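Local coordinates for protein S-adenosylmethionine dependent methyltransferase (Mesorhizobium loti, PDB 3BKW) that is probably an S-adenosylmethionine-dependent methyltransferase, transferring a methyl group from that cofactor to an acceptor that is not established, at residues Ala29-Ala34 with Pro234-Val239; Thr144-Tyr149 with Val211-Pro216; Leu173-Arg178 with Val194-Asn199. All coordinates share one frame; numbering follows the deposited sequence.

Contact 1: Ala29-Ala34 with Pro234-Val239; sequences AAEWPA and PMFLLV
E31 lays its side chain against one flank of the F236 ring, while one turn further on A34 meets the tip of L238. The glutamate gets there by a folded route: CG lies between the backbone N and the carbonyl carbon (chi1 80°), and a second bend at chi2 swings the carboxylate round to the phenyl group. Its methylenes join in, with E31 CB 3.9 Å from F236 CD2. Beyond them E31 OE1 comes within 3.6 Å of F236 CE2, approaching obliquely. Carboxylate and ring planes are 33° apart, and E31 OE2 stands above one face, offset toward the rim. The opposite face is taken by CG of M235, a selenomethionine, so the flat phenyl group is held between an acidic and an apolar neighbour.

This is where the loop leading into helix 32-38 settles on strand 236-242, the antiparallel strand inserted between 138-145 and 207-213 in the seven-stranded sheet of a Rossmann-like class I methyltransferase fold. E31 lies within the type I turn from A29 to W32, closed by W32 N to A29 O at 3.1 Å. With an alanine at E31, F236 would probably lose the carbon chain and carboxylate along that flank and be freer to turn.

A small residue suits the helix face near the strand, and A34 is one: A34 CB rests 3.6 Å from L238 CD1. L238 holds CG beside its backbone N (chi1 -46°) and is extended beyond it, which sends CD1 toward the helix. L35 and M38 also touch L238, and Q220 bonds to A30 O.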
ATOM      1  N   ALA A  29      18.369  -6.611 -13.359  1.00 39.30           N
ATOM      2  CA  ALA A  29      17.174  -6.568 -12.490  1.00 38.11           C
ATOM      3  C   ALA A  29      16.194  -5.527 -13.007  1.00 34.93           C
ATOM      4  O   ALA A  29      16.480  -4.329 -12.959  1.00 33.09           O
ATOM      5  CB  ALA A  29      17.554  -6.260 -11.050  1.00 36.63           C
ATOM      6  N   ALA A  30      15.033  -5.994 -13.476  1.00 33.36           N
ATOM      7  CA  ALA A  30      13.978  -5.138 -14.031  1.00 33.41           C
ATOM      8  C   ALA A  30      13.527  -4.058 -13.076  1.00 31.11           C
ATOM      9  O   ALA A  30      13.228  -2.943 -13.508  1.00 31.00           O
ATOM     10  CB  ALA A  30      12.758  -5.979 -14.440  1.00 33.90           C
ATOM     11  N   GLU A  31      13.469  -4.408 -11.787  1.00 32.16           N
ATOM     12  CA  GLU A  31      13.047  -3.484 -10.737  1.00 30.59           C
ATOM     13  C   GLU A  31      14.126  -2.537 -10.194  1.00 31.95           C
ATOM     14  O   GLU A  31      13.795  -1.660  -9.390  1.00 30.66           O
ATOM     15  CB  GLU A  31      12.382  -4.227  -9.559  1.00 31.62           C
ATOM     16  CG  GLU A  31      13.269  -4.921  -8.519  1.00 32.40           C
ATOM     17  CD  GLU A  31      14.045  -6.151  -8.999  1.00 36.32           C
ATOM     18  OE1 GLU A  31      13.935  -6.565 -10.183  1.00 33.16           O
ATOM     19  OE2 GLU A  31      14.778  -6.712  -8.150  1.00 38.03           O
ATOM     20  N   TRP A  32      15.380  -2.705 -10.615  1.00 30.75           N
ATOM     21  CA  TRP A  32      16.464  -1.836 -10.132  1.00 30.91           C
ATOM     22  C   TRP A  32      16.259  -0.348 -10.438  1.00 29.96           C
ATOM     23  O   TRP A  32      16.371   0.455  -9.521  1.00 30.09           O
ATOM     24  CB  TRP A  32      17.855  -2.336 -10.539  1.00 30.52           C
ATOM     25  CG  TRP A  32      18.940  -1.314 -10.393  1.00 28.23           C
ATOM     26  CD1 TRP A  32      19.644  -0.757 -11.389  1.00 30.28           C
ATOM     27  CD2 TRP A  32      19.397  -0.706  -9.176  1.00 27.05           C
ATOM     28  NE1 TRP A  32      20.530   0.148 -10.891  1.00 29.60           N
ATOM     29  CE2 TRP A  32      20.397   0.218  -9.536  1.00 28.44           C
ATOM     30  CE3 TRP A  32      19.045  -0.833  -7.824  1.00 29.84           C
ATOM     31  CZ2 TRP A  32      21.093   0.985  -8.597  1.00 29.95           C
ATOM     32  CZ3 TRP A  32      19.731  -0.047  -6.865  1.00 29.30           C
ATOM     33  CH2 TRP A  32      20.737   0.859  -7.268  1.00 27.66           C
ATOM     34  N   PRO A  33      15.988   0.029 -11.705  1.00 30.24           N
ATOM     35  CA  PRO A  33      15.764   1.458 -11.971  1.00 30.93           C
ATOM     36  C   PRO A  33      14.691   2.141 -11.117  1.00 30.22           C
ATOM     37  O   PRO A  33      14.900   3.269 -10.662  1.00 31.58           O
ATOM     38  CB  PRO A  33      15.399   1.474 -13.449  1.00 31.82           C
ATOM     39  CG  PRO A  33      16.084   0.270 -14.004  1.00 33.90           C
ATOM     40  CD  PRO A  33      15.953  -0.759 -12.949  1.00 32.28           C
ATOM     41  N   ALA A  34      13.575   1.451 -10.887  1.00 31.69           N
ATOM     42  CA  ALA A  34      12.492   1.948 -10.025  1.00 31.59           C
ATOM     43  C   ALA A  34      12.936   2.107  -8.581  1.00 29.15           C
ATOM     44  O   ALA A  34      12.626   3.117  -7.950  1.00 32.25           O
ATOM     45  CB  ALA A  34      11.308   1.012 -10.082  1.00 31.84           C
ATOM     46  N   PRO A 234       1.842  -7.729 -10.094  1.00 27.90           N
ATOM     47  CA  PRO A 234       3.162  -7.332  -9.636  1.00 28.09           C
ATOM     48  C   PRO A 234       3.918  -8.463  -8.950  1.00 29.93           C
ATOM     49  O   PRO A 234       3.342  -9.179  -8.121  1.00 30.16           O
ATOM     50  CB  PRO A 234       2.855  -6.226  -8.629  1.00 28.06           C
ATOM     51  CG  PRO A 234       1.554  -6.582  -8.056  1.00 28.30           C
ATOM     52  CD  PRO A 234       0.795  -7.298  -9.150  1.00 30.20           C
HETATM   53  N   MSE A 235       5.191  -8.624  -9.293  1.00 29.50           N
HETATM   54  CA  MSE A 235       6.056  -9.560  -8.602  1.00 28.76           C
HETATM   55  C   MSE A 235       6.636  -8.923  -7.338  1.00 28.58           C
HETATM   56  O   MSE A 235       6.903  -9.641  -6.362  1.00 26.99           O
HETATM   57  CB  MSE A 235       7.212 -10.021  -9.483  1.00 29.22           C
HETATM   58  CG  MSE A 235       8.021 -11.129  -8.877  1.00 31.30           C
HETATM   59 SE   MSE A 235       9.254 -11.878 -10.150  0.75 36.79          SE
HETATM   60  CE  MSE A 235       7.986 -12.546 -11.419  1.00 33.98           C
ATOM     61  N   PHE A 236       6.849  -7.600  -7.366  1.00 27.27           N
ATOM     62  CA  PHE A 236       7.550  -6.907  -6.282  1.00 27.57           C
ATOM     63  C   PHE A 236       6.841  -5.714  -5.700  1.00 27.42           C
ATOM     64  O   PHE A 236       6.111  -5.008  -6.392  1.00 27.90           O
ATOM     65  CB  PHE A 236       8.921  -6.414  -6.778  1.00 28.36           C
ATOM     66  CG  PHE A 236       9.755  -7.472  -7.428  1.00 28.23           C
ATOM     67  CD1 PHE A 236      10.156  -8.569  -6.680  1.00 28.84           C
ATOM     68  CD2 PHE A 236      10.168  -7.358  -8.752  1.00 34.12           C
ATOM     69  CE1 PHE A 236      10.950  -9.573  -7.255  1.00 32.82           C
ATOM     70  CE2 PHE A 236      10.959  -8.353  -9.332  1.00 30.59           C
ATOM     71  CZ  PHE A 236      11.339  -9.462  -8.574  1.00 29.11           C
ATOM     72  N   LEU A 237       7.072  -5.521  -4.405  1.00 27.34           N
ATOM     73  CA  LEU A 237       6.659  -4.344  -3.654  1.00 27.05           C
ATOM     74  C   LEU A 237       7.942  -3.577  -3.323  1.00 27.22           C
ATOM     75  O   LEU A 237       8.883  -4.168  -2.767  1.00 27.50           O
ATOM     76  CB  LEU A 237       5.941  -4.727  -2.358  1.00 26.47           C
ATOM     77  CG  LEU A 237       5.454  -3.558  -1.485  1.00 27.38           C
ATOM     78  CD1 LEU A 237       4.347  -2.745  -2.209  1.00 28.75           C
ATOM     79  CD2 LEU A 237       4.966  -4.027  -0.106  1.00 29.63           C
ATOM     80  N   LEU A 238       7.961  -2.295  -3.657  1.00 26.88           N
ATOM     81  CA  LEU A 238       9.093  -1.402  -3.399  1.00 26.53           C
ATOM     82  C   LEU A 238       8.625  -0.360  -2.384  1.00 27.45           C
ATOM     83  O   LEU A 238       7.579   0.284  -2.585  1.00 27.95           O
ATOM     84  CB  LEU A 238       9.562  -0.739  -4.684  1.00 28.44           C
ATOM     85  CG  LEU A 238       9.725  -1.636  -5.911  1.00 27.17           C
ATOM     86  CD1 LEU A 238      10.230  -0.779  -7.104  1.00 26.56           C
ATOM     87  CD2 LEU A 238      10.638  -2.815  -5.718  1.00 31.72           C
ATOM     88  N   VAL A 239       9.369  -0.185  -1.296  1.00 26.43           N
ATOM     89  CA  VAL A 239       8.999   0.798  -0.270  1.00 25.83           C
ATOM     90  C   VAL A 239      10.196   1.648   0.172  1.00 27.11           C
ATOM     91  O   VAL A 239      11.308   1.122   0.308  1.00 27.13           O
ATOM     92  CB  VAL A 239       8.437   0.111   1.023  1.00 26.53           C
ATOM     93  CG1 VAL A 239       8.001   1.156   2.063  1.00 26.63           C
ATOM     94  CG2 VAL A 239       7.277  -0.833   0.722  1.00 26.79           C
TER

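Contact 2: Thr144-Tyr149 with Val211-Pro216; sequences TEHPIY and VEEFCP
A helix N-cap carries this contact: H146 sits just after strand 138-145 and directly before helix 147-150, and its imidazole bridges that helix start to E213 at the end of strand 207-213. At one nitrogen, H146 ND1 accepts from I148 N at 3.0 Å, the donor lying almost in the ring plane. At the other, H146 NE2 donates to E213 OE1 at 2.7 Å, again near that plane, with an N-H...acceptor angle of 153°. Histidine suits the place because its two nitrogens let it cap the helix and donate to a carboxylate at the same time. With CG anti to the backbone N (chi1 -166°), the ring points toward E213, beyond strand 236-242, and the two bonds, one at each nitrogen, fix its rotation.

E213 reaches in with a chain extended beyond CG, and its own methylene comes along the ring edge, E213 CG lying 3.5 Å from H146 NE2. Ring and carboxylate are nearly coplanar, 9° apart, and OE1 offers its anti lone pair. Glutamate is long enough to reach H146 past strand 236-242, whose L237 packs against its side chain.

The buried carboxylate is shared with the second subunit: OE1 also bonds to Y172 OH of that chain, and OE2 to its G195 N, at the start of a helix, which is likely to stabilise the negative charge. P147, lacking an N-H, is well placed in the first turn. A capping histidine tied to a glutamate forms a His-carboxylate hydrogen bond at a dimer interface, beside the antiparallel end of a Rossmann-like methyltransferase sheet.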
ATOM      1  N   THR A 144      10.659  -6.332  -1.807  1.00 27.17           N
ATOM      2  CA  THR A 144      10.232  -7.661  -1.398  1.00 27.52           C
ATOM      3  C   THR A 144       9.292  -8.218  -2.461  1.00 27.00           C
ATOM      4  O   THR A 144       8.775  -7.486  -3.289  1.00 26.57           O
ATOM      5  CB  THR A 144       9.476  -7.655  -0.016  1.00 28.51           C
ATOM      6  OG1 THR A 144       8.412  -6.680  -0.041  1.00 30.37           O
ATOM      7  CG2 THR A 144      10.428  -7.323   1.150  1.00 31.01           C
ATOM      8  N   GLU A 145       9.069  -9.522  -2.429  1.00 28.05           N
ATOM      9  CA  GLU A 145       8.026 -10.120  -3.240  1.00 28.58           C
ATOM     10  C   GLU A 145       6.699  -9.528  -2.792  1.00 27.87           C
ATOM     11  O   GLU A 145       6.444  -9.341  -1.604  1.00 29.14           O
ATOM     12  CB  GLU A 145       7.969 -11.637  -3.093  1.00 27.47           C
ATOM     13  CG  GLU A 145       9.064 -12.335  -3.865  1.00 28.52           C
ATOM     14  CD  GLU A 145       9.057 -13.835  -3.769  1.00 31.40           C
ATOM     15  OE1 GLU A 145       8.038 -14.416  -3.374  1.00 31.56           O
ATOM     16  OE2 GLU A 145      10.099 -14.414  -4.096  1.00 33.17           O
ATOM     17  N   HIS A 146       5.878  -9.192  -3.770  1.00 28.30           N
ATOM     18  CA  HIS A 146       4.567  -8.570  -3.523  1.00 26.40           C
ATOM     19  C   HIS A 146       3.609  -9.625  -2.950  1.00 26.14           C
ATOM     20  O   HIS A 146       3.698 -10.794  -3.332  1.00 28.42           O
ATOM     21  CB  HIS A 146       4.018  -8.049  -4.857  1.00 26.84           C
ATOM     22  CG  HIS A 146       2.870  -7.106  -4.723  1.00 28.15           C
ATOM     23  ND1 HIS A 146       1.591  -7.518  -4.415  1.00 27.47           N
ATOM     24  CD2 HIS A 146       2.801  -5.767  -4.907  1.00 29.48           C
ATOM     25  CE1 HIS A 146       0.790  -6.469  -4.382  1.00 29.98           C
ATOM     26  NE2 HIS A 146       1.498  -5.393  -4.677  1.00 28.03           N
ATOM     27  N   PRO A 147       2.723  -9.228  -1.997  1.00 26.28           N
ATOM     28  CA  PRO A 147       1.766 -10.233  -1.513  1.00 25.88           C
ATOM     29  C   PRO A 147       0.844 -10.886  -2.577  1.00 25.49           C
ATOM     30  O   PRO A 147       0.419 -12.023  -2.402  1.00 26.67           O
ATOM     31  CB  PRO A 147       0.998  -9.472  -0.405  1.00 26.26           C
ATOM     32  CG  PRO A 147       1.215  -8.055  -0.700  1.00 28.22           C
ATOM     33  CD  PRO A 147       2.569  -7.943  -1.291  1.00 28.96           C
ATOM     34  N   ILE A 148       0.538 -10.195  -3.679  1.00 25.58           N
ATOM     35  CA  ILE A 148      -0.214 -10.811  -4.786  1.00 25.66           C
ATOM     36  C   ILE A 148       0.556 -12.024  -5.328  1.00 25.26           C
ATOM     37  O   ILE A 148      -0.027 -13.054  -5.617  1.00 26.65           O
ATOM     38  CB  ILE A 148      -0.490  -9.818  -5.924  1.00 27.56           C
ATOM     39  CG1 ILE A 148      -1.597  -8.857  -5.489  1.00 28.02           C
ATOM     40  CG2 ILE A 148      -0.903 -10.571  -7.228  1.00 27.30           C
ATOM     41  CD1 ILE A 148      -1.800  -7.690  -6.405  1.00 26.83           C
ATOM     42  N   TYR A 149       1.871 -11.869  -5.460  1.00 26.07           N
ATOM     43  CA  TYR A 149       2.747 -12.921  -5.920  1.00 27.43           C
ATOM     44  C   TYR A 149       2.925 -14.033  -4.875  1.00 26.84           C
ATOM     45  O   TYR A 149       2.954 -15.222  -5.239  1.00 27.90           O
ATOM     46  CB  TYR A 149       4.096 -12.309  -6.330  1.00 27.57           C
ATOM     47  CG  TYR A 149       5.068 -13.293  -6.919  1.00 27.94           C
ATOM     48  CD1 TYR A 149       5.004 -13.660  -8.265  1.00 27.73           C
ATOM     49  CD2 TYR A 149       6.073 -13.853  -6.132  1.00 29.15           C
ATOM     50  CE1 TYR A 149       5.916 -14.586  -8.809  1.00 32.10           C
ATOM     51  CE2 TYR A 149       6.975 -14.784  -6.655  1.00 31.58           C
ATOM     52  CZ  TYR A 149       6.904 -15.131  -8.002  1.00 29.78           C
ATOM     53  OH  TYR A 149       7.790 -16.056  -8.519  1.00 35.62           O
ATOM     54  N   VAL A 211       5.619   4.198  -2.064  1.00 28.84           N
ATOM     55  CA  VAL A 211       5.226   2.801  -2.191  1.00 27.88           C
ATOM     56  C   VAL A 211       4.975   2.524  -3.678  1.00 29.83           C
ATOM     57  O   VAL A 211       4.190   3.221  -4.310  1.00 28.89           O
ATOM     58  CB  VAL A 211       3.957   2.496  -1.373  1.00 28.62           C
ATOM     59  CG1 VAL A 211       3.545   1.014  -1.525  1.00 28.89           C
ATOM     60  CG2 VAL A 211       4.159   2.832   0.096  1.00 32.69           C
ATOM     61  N   GLU A 212       5.623   1.504  -4.216  1.00 28.87           N
ATOM     62  CA  GLU A 212       5.476   1.194  -5.627  1.00 30.51           C
ATOM     63  C   GLU A 212       5.321  -0.296  -5.826  1.00 29.71           C
ATOM     64  O   GLU A 212       6.116  -1.096  -5.322  1.00 29.51           O
ATOM     65  CB  GLU A 212       6.678   1.759  -6.351  1.00 33.21           C
ATOM     66  CG  GLU A 212       6.594   1.782  -7.830  1.00 38.16           C
ATOM     67  CD  GLU A 212       7.652   2.688  -8.453  1.00 36.34           C
ATOM     68  OE1 GLU A 212       7.879   3.833  -7.973  1.00 40.56           O
ATOM     69  OE2 GLU A 212       8.230   2.275  -9.465  1.00 47.20           O
ATOM     70  N   GLU A 213       4.242  -0.660  -6.522  1.00 27.88           N
ATOM     71  CA  GLU A 213       3.987  -2.052  -6.906  1.00 28.05           C
ATOM     72  C   GLU A 213       4.573  -2.036  -8.295  1.00 30.09           C
ATOM     73  O   GLU A 213       3.997  -1.446  -9.220  1.00 31.11           O
ATOM     74  CB  GLU A 213       2.502  -2.366  -6.815  1.00 29.90           C
ATOM     75  CG  GLU A 213       1.983  -2.043  -5.424  1.00 29.27           C
ATOM     76  CD  GLU A 213       0.501  -2.139  -5.310  1.00 30.44           C
ATOM     77  OE1 GLU A 213      -0.014  -3.262  -5.221  1.00 31.25           O
ATOM     78  OE2 GLU A 213      -0.151  -1.088  -5.258  1.00 30.39           O
ATOM     79  N   PHE A 214       5.744  -2.668  -8.423  1.00 31.78           N
ATOM     80  CA  PHE A 214       6.578  -2.522  -9.602  1.00 33.33           C
ATOM     81  C   PHE A 214       5.851  -2.845 -10.888  1.00 33.39           C
ATOM     82  O   PHE A 214       5.099  -3.806 -10.950  1.00 35.03           O
ATOM     83  CB  PHE A 214       7.920  -3.273  -9.487  1.00 35.69           C
ATOM     84  CG  PHE A 214       8.673  -3.364 -10.799  1.00 33.47           C
ATOM     85  CD1 PHE A 214       9.212  -2.220 -11.357  1.00 42.03           C
ATOM     86  CD2 PHE A 214       8.791  -4.570 -11.482  1.00 45.09           C
ATOM     87  CE1 PHE A 214       9.886  -2.269 -12.588  1.00 42.06           C
ATOM     88  CE2 PHE A 214       9.473  -4.629 -12.717  1.00 43.91           C
ATOM     89  CZ  PHE A 214      10.012  -3.474 -13.259  1.00 43.12           C
ATOM     90  N   CYS A 215       6.040  -1.966 -11.870  1.00 34.25           N
ATOM     91  CA  CYS A 215       5.524  -2.134 -13.213  1.00 32.96           C
ATOM     92  C   CYS A 215       6.626  -1.735 -14.184  1.00 34.24           C
ATOM     93  O   CYS A 215       7.120  -0.588 -14.128  1.00 32.87           O
ATOM     94  CB  CYS A 215       4.306  -1.248 -13.439  1.00 34.88           C
ATOM     95  SG  CYS A 215       3.611  -1.462 -15.092  1.00 37.75           S
ATOM     96  N   PRO A 216       7.010  -2.653 -15.098  1.00 33.84           N
ATOM     97  CA  PRO A 216       8.024  -2.268 -16.065  1.00 33.29           C
ATOM     98  C   PRO A 216       7.480  -1.191 -17.019  1.00 33.60           C
ATOM     99  O   PRO A 216       6.266  -1.140 -17.290  1.00 34.62           O
ATOM    100  CB  PRO A 216       8.301  -3.572 -16.806  1.00 33.56           C
ATOM    101  CG  PRO A 216       7.061  -4.300 -16.726  1.00 34.71           C
ATOM    102  CD  PRO A 216       6.527  -4.024 -15.356  1.00 35.50           C
TER

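Contact 3: Leu173-Arg178 with Val194-Asn199; sequences LVEGPR and VGTTLN. With EDO (1,2-ethanediol), chain G; EDO (1,2-ethanediol), chain C.
E175 and T196 approach from opposite directions and meet through one hydrogen bond, at the start of helix 194-203. Walking along that helix, V194 comes first, its side chain buried and turned from E175. G195 follows, also buried in this first turn.

T196 makes the contact. Its OG1 lies beside the backbone N, anti to the carbonyl carbon (chi1 -67°), and donates to E175 OE2 at 2.6 Å, using that oxygen's syn lone pair. The short bond also brings T196 CB to 3.1 Å from E175 OE2. The same oxygen accepts from T193 N as well, which ties the exposed glutamate to the residues around the helix start; T196 OG1 is also hydrogen-bonded to T193 OG1. The glutamate chain runs extended beyond CG, which spans the distance from the loop. Within 173-178, R178 grips V174 O end-on with NH2 at 3.0 Å and NH1 at 3.1 Å, which is likely to limit the freedom of the loop beside E175.

T197 OG1 binds O1 of one 1,2-ethanediol (chain C) at 2.7 Å; either could be the donor. L198, buried and apolar, packs on L198 of the second subunit. N199 O accepts from O1 of another ethanediol (chain G) at 2.7 Å, while its amide bonds through ND2 and OD1 to the backbone of V211 of the second subunit.

Strand 176-178 pairs antiparallel with 189-191, and the chain passes from that two-stranded sheet into helix 194-203, which lies against strand 207-213 through L198 on I208 and V211.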
ATOM      1  N   LEU A 173      -5.476 -12.697   2.467  1.00 29.74           N
ATOM      2  CA  LEU A 173      -5.584 -12.150   3.826  1.00 29.66           C
ATOM      3  C   LEU A 173      -5.156 -13.115   4.929  1.00 32.33           C
ATOM      4  O   LEU A 173      -5.233 -12.757   6.126  1.00 34.75           O
ATOM      5  CB  LEU A 173      -6.991 -11.605   4.085  1.00 29.84           C
ATOM      6  CG  LEU A 173      -7.488 -10.388   3.289  1.00 32.24           C
ATOM      7  CD1 LEU A 173      -6.503  -9.213   3.404  1.00 35.59           C
ATOM      8  CD2 LEU A 173      -7.803 -10.678   1.830  1.00 40.46           C
ATOM      9  N   VAL A 174      -4.691 -14.314   4.550  1.00 28.78           N
ATOM     10  CA  VAL A 174      -4.225 -15.306   5.520  1.00 29.45           C
ATOM     11  C   VAL A 174      -2.711 -15.185   5.521  1.00 29.06           C
ATOM     12  O   VAL A 174      -2.042 -15.685   4.626  1.00 31.61           O
ATOM     13  CB  VAL A 174      -4.664 -16.735   5.169  1.00 30.22           C
ATOM     14  CG1 VAL A 174      -4.220 -17.698   6.268  1.00 33.63           C
ATOM     15  CG2 VAL A 174      -6.154 -16.783   4.975  1.00 32.45           C
ATOM     16  N   GLU A 175      -2.169 -14.521   6.536  1.00 29.68           N
ATOM     17  CA  GLU A 175      -0.737 -14.262   6.614  1.00 31.03           C
ATOM     18  C   GLU A 175      -0.017 -15.409   7.259  1.00 31.57           C
ATOM     19  O   GLU A 175      -0.608 -16.162   8.044  1.00 31.17           O
ATOM     20  CB  GLU A 175      -0.481 -12.949   7.337  1.00 31.26           C
ATOM     21  CG  GLU A 175      -1.000 -11.753   6.554  1.00 28.90           C
ATOM     22  CD  GLU A 175      -0.784 -10.430   7.249  1.00 34.15           C
ATOM     23  OE1 GLU A 175      -0.828 -10.368   8.507  1.00 38.43           O
ATOM     24  OE2 GLU A 175      -0.581  -9.440   6.532  1.00 33.17           O
ATOM     25  N   GLY A 176       1.263 -15.542   6.924  1.00 28.77           N
ATOM     26  CA  GLY A 176       2.097 -16.597   7.461  1.00 29.27           C
ATOM     27  C   GLY A 176       3.084 -17.149   6.460  1.00 28.66           C
ATOM     28  O   GLY A 176       3.167 -16.684   5.324  1.00 29.60           O
ATOM     29  N   PRO A 177       3.838 -18.177   6.884  1.00 30.79           N
ATOM     30  CA  PRO A 177       4.813 -18.807   6.022  1.00 31.95           C
ATOM     31  C   PRO A 177       4.204 -19.457   4.786  1.00 32.47           C
ATOM     32  O   PRO A 177       3.122 -20.045   4.874  1.00 32.72           O
ATOM     33  CB  PRO A 177       5.423 -19.907   6.905  1.00 32.85           C
ATOM     34  CG  PRO A 177       5.045 -19.615   8.251  1.00 35.11           C
ATOM     35  CD  PRO A 177       3.823 -18.791   8.227  1.00 31.56           C
ATOM     36  N   ARG A 178       4.897 -19.322   3.659  1.00 31.80           N
ATOM     37  CA  ARG A 178       4.536 -19.980   2.416  1.00 30.90           C
ATOM     38  C   ARG A 178       5.716 -20.856   2.023  1.00 29.51           C
ATOM     39  O   ARG A 178       6.871 -20.405   2.035  1.00 29.66           O
ATOM     40  CB  ARG A 178       4.256 -18.964   1.322  1.00 30.95           C
ATOM     41  CG  ARG A 178       3.021 -18.101   1.555  1.00 32.28           C
ATOM     42  CD  ARG A 178       1.767 -18.923   1.503  1.00 32.94           C
ATOM     43  NE  ARG A 178       0.560 -18.120   1.317  1.00 33.13           N
ATOM     44  CZ  ARG A 178      -0.148 -17.517   2.274  1.00 34.46           C
ATOM     45  NH1 ARG A 178       0.243 -17.523   3.551  1.00 34.62           N
ATOM     46  NH2 ARG A 178      -1.248 -16.851   1.926  1.00 34.29           N
ATOM     47  N   VAL A 194       0.297  -5.715   2.013  1.00 28.05           N
ATOM     48  CA  VAL A 194       0.915  -4.377   1.906  1.00 28.25           C
ATOM     49  C   VAL A 194       0.610  -3.572   3.185  1.00 28.00           C
ATOM     50  O   VAL A 194       1.497  -2.950   3.759  1.00 27.98           O
ATOM     51  CB  VAL A 194       0.431  -3.580   0.657  1.00 28.75           C
ATOM     52  CG1 VAL A 194       1.101  -2.193   0.590  1.00 30.02           C
ATOM     53  CG2 VAL A 194       0.691  -4.355  -0.649  1.00 28.59           C
ATOM     54  N   GLY A 195      -0.644  -3.588   3.634  1.00 29.05           N
ATOM     55  CA  GLY A 195      -1.023  -2.872   4.866  1.00 28.33           C
ATOM     56  C   GLY A 195      -0.236  -3.320   6.080  1.00 28.19           C
ATOM     57  O   GLY A 195       0.236  -2.492   6.846  1.00 28.58           O
ATOM     58  N   THR A 196      -0.074  -4.629   6.239  1.00 27.11           N
ATOM     59  CA  THR A 196       0.699  -5.162   7.371  1.00 25.23           C
ATOM     60  C   THR A 196       2.135  -4.631   7.349  1.00 26.39           C
ATOM     61  O   THR A 196       2.657  -4.192   8.357  1.00 27.28           O
ATOM     62  CB  THR A 196       0.682  -6.685   7.363  1.00 27.73           C
ATOM     63  OG1 THR A 196      -0.658  -7.135   7.630  1.00 30.43           O
ATOM     64  CG2 THR A 196       1.652  -7.267   8.417  1.00 28.96           C
ATOM     65  N   THR A 197       2.778  -4.680   6.190  1.00 26.59           N
ATOM     66  CA  THR A 197       4.146  -4.180   6.048  1.00 26.62           C
ATOM     67  C   THR A 197       4.251  -2.703   6.380  1.00 26.57           C
ATOM     68  O   THR A 197       5.134  -2.285   7.119  1.00 27.03           O
ATOM     69  CB  THR A 197       4.650  -4.440   4.611  1.00 28.44           C
ATOM     70  OG1 THR A 197       4.689  -5.850   4.408  1.00 28.87           O
ATOM     71  CG2 THR A 197       6.028  -3.806   4.310  1.00 27.43           C
ATOM     72  N   LEU A 198       3.346  -1.908   5.812  1.00 26.74           N
ATOM     73  CA  LEU A 198       3.372  -0.464   6.039  1.00 25.23           C
ATOM     74  C   LEU A 198       3.042  -0.091   7.478  1.00 24.24           C
ATOM     75  O   LEU A 198       3.700   0.773   8.074  1.00 24.92           O
ATOM     76  CB  LEU A 198       2.448   0.261   5.071  1.00 26.25           C
ATOM     77  CG  LEU A 198       2.779   0.083   3.578  1.00 26.74           C
ATOM     78  CD1 LEU A 198       1.739   0.833   2.736  1.00 27.86           C
ATOM     79  CD2 LEU A 198       4.186   0.494   3.219  1.00 28.99           C
ATOM     80  N   ASN A 199       2.038  -0.752   8.050  1.00 26.87           N
ATOM     81  CA  ASN A 199       1.672  -0.498   9.452  1.00 26.12           C
ATOM     82  C   ASN A 199       2.814  -0.838  10.412  1.00 25.89           C
ATOM     83  O   ASN A 199       3.054  -0.121  11.370  1.00 26.25           O
ATOM     84  CB  ASN A 199       0.432  -1.290   9.824  1.00 26.25           C
ATOM     85  CG  ASN A 199      -0.819  -0.800   9.123  1.00 28.91           C
ATOM     86  OD1 ASN A 199      -0.867   0.323   8.605  1.00 27.46           O
ATOM     87  ND2 ASN A 199      -1.859  -1.629   9.148  1.00 29.27           N
TER
HETATM   88  C1  EDO G 247       0.345   1.296  13.707  1.00 55.61           C
HETATM   89  O1  EDO G 247       1.420   1.515  12.791  1.00 56.55           O
HETATM   90  C2  EDO G 247      -0.916   0.940  12.932  1.00 53.86           C
HETATM   91  O2  EDO G 247      -1.124   1.922  11.926  1.00 46.74           O
HETATM   92  C1  EDO C 243       7.352  -7.873   3.716  1.00 22.54           C
HETATM   93  O1  EDO C 243       6.682  -7.555   4.955  1.00 23.12           O
HETATM   94  C2  EDO C 243       6.679  -9.043   2.983  1.00 26.24           C
HETATM   95  O2  EDO C 243       7.036 -10.307   3.540  1.00 25.30           O

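How the contacts relate
From the N terminus, the chain first supplies 29-34, which waits about 200 residues for its partner. Residues 144-149 open contact 2 at the end of strand 138-145, and 173-178 open contact 3. The partners then return in reverse order: 194-199 closes contact 3, 211-216 closes contact 2, and 234-239 closes contact 1, so the three loops nest without crossing. Contacts 1 and 2 share the sheet, where strand 236-242 lies between 138-145 and 207-213; L238 N is 2.8 Å from E212 O, a probable hydrogen bond. Contact 3 ties the 173-178 segment to helix 194-203, which precedes strand 207-213 and packs V194 by P147 and H146.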